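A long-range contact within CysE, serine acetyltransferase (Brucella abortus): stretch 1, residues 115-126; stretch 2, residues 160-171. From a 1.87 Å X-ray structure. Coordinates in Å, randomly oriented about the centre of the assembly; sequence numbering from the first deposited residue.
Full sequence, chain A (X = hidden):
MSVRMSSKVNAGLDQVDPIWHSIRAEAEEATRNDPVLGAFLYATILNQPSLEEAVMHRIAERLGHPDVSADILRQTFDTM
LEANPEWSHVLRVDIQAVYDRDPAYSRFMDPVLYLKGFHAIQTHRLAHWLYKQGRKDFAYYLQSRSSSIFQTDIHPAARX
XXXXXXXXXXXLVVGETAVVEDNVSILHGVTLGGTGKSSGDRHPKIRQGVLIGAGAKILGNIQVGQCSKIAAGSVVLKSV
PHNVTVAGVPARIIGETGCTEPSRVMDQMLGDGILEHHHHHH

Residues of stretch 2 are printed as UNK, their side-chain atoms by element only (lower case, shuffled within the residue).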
# COMPACT_ATOMS: atom_id res chain seq x y z
N LEU A 115 -2.20 -21.40 -7.88
CA LEU A 115 -3.10 -21.60 -9.00
C LEU A 115 -4.41 -20.84 -8.84
O LEU A 115 -5.24 -21.15 -7.97
CB LEU A 115 -3.27 -23.07 -9.37
CG LEU A 115 -1.91 -23.80 -9.41
CD1 LEU A 115 -2.12 -25.31 -9.42
CD2 LEU A 115 -1.02 -23.31 -10.55
N LYS A 116 -4.57 -19.82 -9.68
CA LYS A 116 -5.72 -18.91 -9.55
C LYS A 116 -7.05 -19.62 -9.78
O LYS A 116 -8.05 -19.23 -9.20
CB LYS A 116 -5.55 -17.66 -10.46
CG LYS A 116 -5.73 -17.92 -11.95
CD LYS A 116 -5.30 -16.70 -12.79
CE LYS A 116 -5.84 -16.83 -14.21
NZ LYS A 116 -5.19 -15.81 -15.11
N GLY A 117 -7.06 -20.73 -10.54
CA GLY A 117 -8.30 -21.52 -10.66
C GLY A 117 -8.78 -22.03 -9.30
O GLY A 117 -9.96 -21.89 -8.94
N PHE A 118 -7.86 -22.60 -8.52
CA PHE A 118 -8.19 -23.09 -7.19
C PHE A 118 -8.62 -21.91 -6.28
O PHE A 118 -9.61 -22.01 -5.55
CB PHE A 118 -6.99 -23.85 -6.57
CG PHE A 118 -7.19 -24.20 -5.13
CD1 PHE A 118 -7.95 -25.31 -4.79
CD2 PHE A 118 -6.61 -23.43 -4.11
CE1 PHE A 118 -8.14 -25.65 -3.45
CE2 PHE A 118 -6.80 -23.76 -2.77
CZ PHE A 118 -7.58 -24.87 -2.44
N HIS A 119 -7.91 -20.78 -6.35
CA HIS A 119 -8.28 -19.60 -5.55
C HIS A 119 -9.66 -19.10 -5.96
O HIS A 119 -10.49 -18.75 -5.11
CB HIS A 119 -7.26 -18.47 -5.71
CG HIS A 119 -5.86 -18.86 -5.31
ND1 HIS A 119 -4.78 -18.42 -5.95
CD2 HIS A 119 -5.41 -19.73 -4.34
CE1 HIS A 119 -3.68 -18.95 -5.39
NE2 HIS A 119 -4.07 -19.75 -4.40
N ALA A 120 -9.95 -19.09 -7.27
CA ALA A 120 -11.30 -18.69 -7.71
C ALA A 120 -12.40 -19.60 -7.19
O ALA A 120 -13.50 -19.15 -6.91
CB ALA A 120 -11.38 -18.57 -9.21
N ILE A 121 -12.15 -20.90 -7.16
CA ILE A 121 -13.22 -21.80 -6.76
C ILE A 121 -13.68 -21.50 -5.33
O ILE A 121 -14.89 -21.39 -5.05
CB ILE A 121 -12.80 -23.27 -6.87
CG1 ILE A 121 -12.75 -23.72 -8.33
CG2 ILE A 121 -13.80 -24.18 -6.17
CD1 ILE A 121 -11.89 -24.96 -8.49
N GLN A 122 -12.71 -21.36 -4.43
CA GLN A 122 -13.03 -21.11 -3.01
C GLN A 122 -13.60 -19.71 -2.82
O GLN A 122 -14.50 -19.49 -1.99
CB GLN A 122 -11.81 -21.35 -2.11
CG GLN A 122 -10.98 -22.58 -2.46
CD GLN A 122 -11.84 -23.85 -2.69
OE1 GLN A 122 -12.93 -23.99 -2.12
NE2 GLN A 122 -11.33 -24.76 -3.49
N THR A 123 -13.14 -18.76 -3.63
CA THR A 123 -13.72 -17.41 -3.61
C THR A 123 -15.18 -17.49 -4.01
O THR A 123 -16.02 -16.92 -3.33
CB THR A 123 -12.97 -16.40 -4.52
OG1 THR A 123 -11.61 -16.32 -4.13
CG2 THR A 123 -13.59 -15.01 -4.38
N HIS A 124 -15.52 -18.30 -5.04
CA HIS A 124 -16.92 -18.49 -5.35
C HIS A 124 -17.72 -19.11 -4.22
O HIS A 124 -18.84 -18.69 -3.94
CB HIS A 124 -17.16 -19.37 -6.57
CG HIS A 124 -18.62 -19.69 -6.75
ND1 HIS A 124 -19.53 -18.73 -7.09
CD2 HIS A 124 -19.35 -20.85 -6.51
CE1 HIS A 124 -20.75 -19.29 -7.14
NE2 HIS A 124 -20.64 -20.58 -6.77
N ARG A 125 -17.17 -20.15 -3.60
CA ARG A 125 -17.83 -20.78 -2.46
C ARG A 125 -18.17 -19.73 -1.38
O ARG A 125 -19.27 -19.72 -0.83
CB ARG A 125 -16.93 -21.88 -1.88
CG ARG A 125 -16.66 -23.01 -2.88
CD ARG A 125 -16.26 -24.33 -2.23
NE ARG A 125 -15.62 -25.25 -3.20
CZ ARG A 125 -16.29 -25.94 -4.14
NH1 ARG A 125 -17.61 -25.80 -4.28
NH2 ARG A 125 -15.63 -26.76 -4.95
N LEU A 126 -17.23 -18.83 -1.09
CA LEU A 126 -17.48 -17.74 -0.14
C LEU A 126 -18.61 -16.84 -0.62
O LEU A 126 -19.57 -16.61 0.10
CB LEU A 126 -16.20 -16.90 0.09
CG LEU A 126 -16.37 -15.72 1.09
CD1 LEU A 126 -17.01 -16.22 2.40
CD2 LEU A 126 -15.02 -15.01 1.35
N UNK A 160 -21.40 -24.88 -7.72
CA UNK A 160 -20.20 -25.64 -8.10
C UNK A 160 -19.92 -26.79 -7.14
O UNK A 160 -19.82 -26.58 -5.92
c UNK A 160 -18.96 -23.49 -9.05
c UNK A 160 -18.96 -24.75 -8.18
c UNK A 160 -17.64 -22.74 -8.89
c UNK A 160 -19.18 -23.85 -10.52
N UNK A 161 -19.76 -27.98 -7.71
CA UNK A 161 -19.52 -29.18 -6.90
C UNK A 161 -18.10 -29.25 -6.37
O UNK A 161 -17.30 -28.34 -6.57
N UNK A 162 -17.78 -30.35 -5.71
CA UNK A 162 -16.43 -30.52 -5.19
C UNK A 162 -15.56 -31.31 -6.16
O UNK A 162 -16.05 -31.82 -7.19
o UNK A 162 -16.96 -32.54 -4.07
c UNK A 162 -16.49 -31.24 -3.85
N UNK A 163 -14.27 -31.42 -5.83
CA UNK A 163 -13.30 -31.99 -6.76
C UNK A 163 -13.33 -31.27 -8.11
O UNK A 163 -13.23 -31.89 -9.18
N UNK A 164 -13.52 -29.97 -8.08
CA UNK A 164 -13.48 -29.18 -9.31
C UNK A 164 -12.05 -28.75 -9.63
O UNK A 164 -11.35 -28.24 -8.76
c UNK A 164 -15.42 -25.84 -9.92
c UNK A 164 -15.01 -27.66 -11.62
c UNK A 164 -14.38 -27.96 -9.17
c UNK A 164 -14.49 -26.98 -10.35
N UNK A 165 -11.63 -29.01 -10.86
CA UNK A 165 -10.36 -28.56 -11.37
C UNK A 165 -10.54 -27.47 -12.44
O UNK A 165 -11.12 -27.73 -13.52
c UNK A 165 -6.56 -29.90 -14.17
c UNK A 165 -7.41 -28.49 -11.92
c UNK A 165 -6.17 -28.22 -12.49
c UNK A 165 -8.25 -29.45 -12.48
c UNK A 165 -5.74 -28.93 -13.62
c UNK A 165 -9.58 -29.77 -11.87
c UNK A 165 -7.80 -30.17 -13.58
N UNK A 166 -10.07 -26.26 -12.12
CA UNK A 166 -10.16 -25.08 -12.99
C UNK A 166 -8.77 -24.79 -13.51
O UNK A 166 -7.96 -24.08 -12.86
c UNK A 166 -13.09 -24.10 -12.91
c UNK A 166 -10.69 -23.89 -12.18
c UNK A 166 -11.91 -23.15 -12.67
c UNK A 166 -12.30 -22.02 -11.69
N UNK A 167 -8.45 -25.37 -14.65
CA UNK A 167 -7.06 -25.46 -15.07
C UNK A 167 -6.76 -24.20 -15.86
O UNK A 167 -7.44 -23.93 -16.84
o UNK A 167 -5.17 -27.77 -17.29
c UNK A 167 -5.39 -26.96 -16.37
c UNK A 167 -6.87 -26.73 -15.93
o UNK A 167 -4.46 -26.35 -15.81
N UNK A 168 -5.76 -23.42 -15.43
CA UNK A 168 -5.35 -22.14 -16.13
C UNK A 168 -6.32 -21.02 -15.86
O UNK A 168 -5.90 -19.94 -15.49
c UNK A 168 -4.06 -23.37 -17.96
c UNK A 168 -5.10 -22.33 -17.64
n UNK A 168 -2.80 -23.31 -17.49
c UNK A 168 -4.14 -24.55 -18.73
n UNK A 168 -2.91 -25.15 -18.67
c UNK A 168 -2.09 -24.39 -17.91
N UNK A 169 -7.63 -21.32 -16.00
CA UNK A 169 -8.79 -20.48 -15.60
C UNK A 169 -9.06 -19.19 -16.33
O UNK A 169 -10.22 -18.76 -16.38
c UNK A 169 -8.80 -20.23 -14.07
N UNK A 170 -8.05 -18.53 -16.88
CA UNK A 170 -8.30 -17.21 -17.47
C UNK A 170 -9.50 -17.18 -18.45
O UNK A 170 -9.50 -17.90 -19.44
c UNK A 170 -7.08 -16.75 -18.29
c UNK A 170 -7.26 -15.27 -18.81
o UNK A 170 -5.87 -16.95 -17.55
N UNK A 171 -10.47 -16.31 -18.19
CA UNK A 171 -11.54 -16.04 -19.17
C UNK A 171 -12.82 -16.83 -18.86
O UNK A 171 -13.78 -16.74 -19.60
O HOH W 1 -5.70 -22.58 -12.14
O HOH W 2 -21.40 -23.41 -5.27

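Position 160 carries four side-chain carbons, forked at the second, and its CB points toward the helix of stretch 1. One terminal carbon lies 3.5 Å from CD2 of H124, and the backbone O takes a hydrogen bond from NH1 of R125 at 2.9 Å. Four carbons forking at the second make a leucine, L160; its chi1 of -54° is the m rotamer. A water joins its N to NE2 of H124, weakly on the histidine side.

Position 161 has no side-chain atoms and is therefore G161. It contributes its carbonyl: NH2 of R125 reaches G161 O at 2.8 Å, nearly straight, while NH1 adds a weak bond to the same oxygen.

Position 162 has one carbon, then one oxygen: S162, whose CA lies 3.9 Å from NH2 of R125. Position 163 is bare and touches nothing on the helix; it is G163, and its positive phi by itself favours glycine.

At 164, four carbons fork at the second and the CB points toward the helix. A branch carbon sits 3.8 Å from CG1 of I121. This is L164, and its backbone O also lies 3.3 Å from CD1 of I121.

Position 165 shows one carbon followed by a six-carbon ring, its CB directed away from the helix: F165, which makes no contact here. At 166 the CB again points toward the helix, and four carbons forked at the second identify L166. Its CD2 lies 3.8 Å from I121 CG1 and 4.3 Å from A120 CB.

Position 167 has two carbons, the second bearing two oxygens; the chemistry fits aspartate, D167, which does not touch the helix. Position 168 holds one carbon and a five-membered ring of three carbons and two nitrogens: H168. Its CB points away, yet its backbone O lies 3.4 Å from CE of K116.

A single carbon at 169, 3.7 Å from CA of G117, gives A169. At 170 one carbon bears an oxygen and a carbon, and that oxygen accepts a hydrogen bond from NZ of K116 at 2.8 Å: T170. Position 171 has no side chain, and its backbone angles call for glycine: G171.

The rule is close approach at one end and reach at the other. G117 lets the backbones come within 4.6 Å, CA to CA, at L166; an ideal CB would fall 1.9 Å from L166 O. Instead, G117 CA makes a CA-H...O contact with that oxygen at 3.4 Å, and a water bridges it to G117 N. I121 packs against L164 and L166, its CG1 3.8 Å from CD2 of each, while R125 spans the wider gap to bind carbonyls.

Stretch 2 160-171: LGSGLFLDHATG
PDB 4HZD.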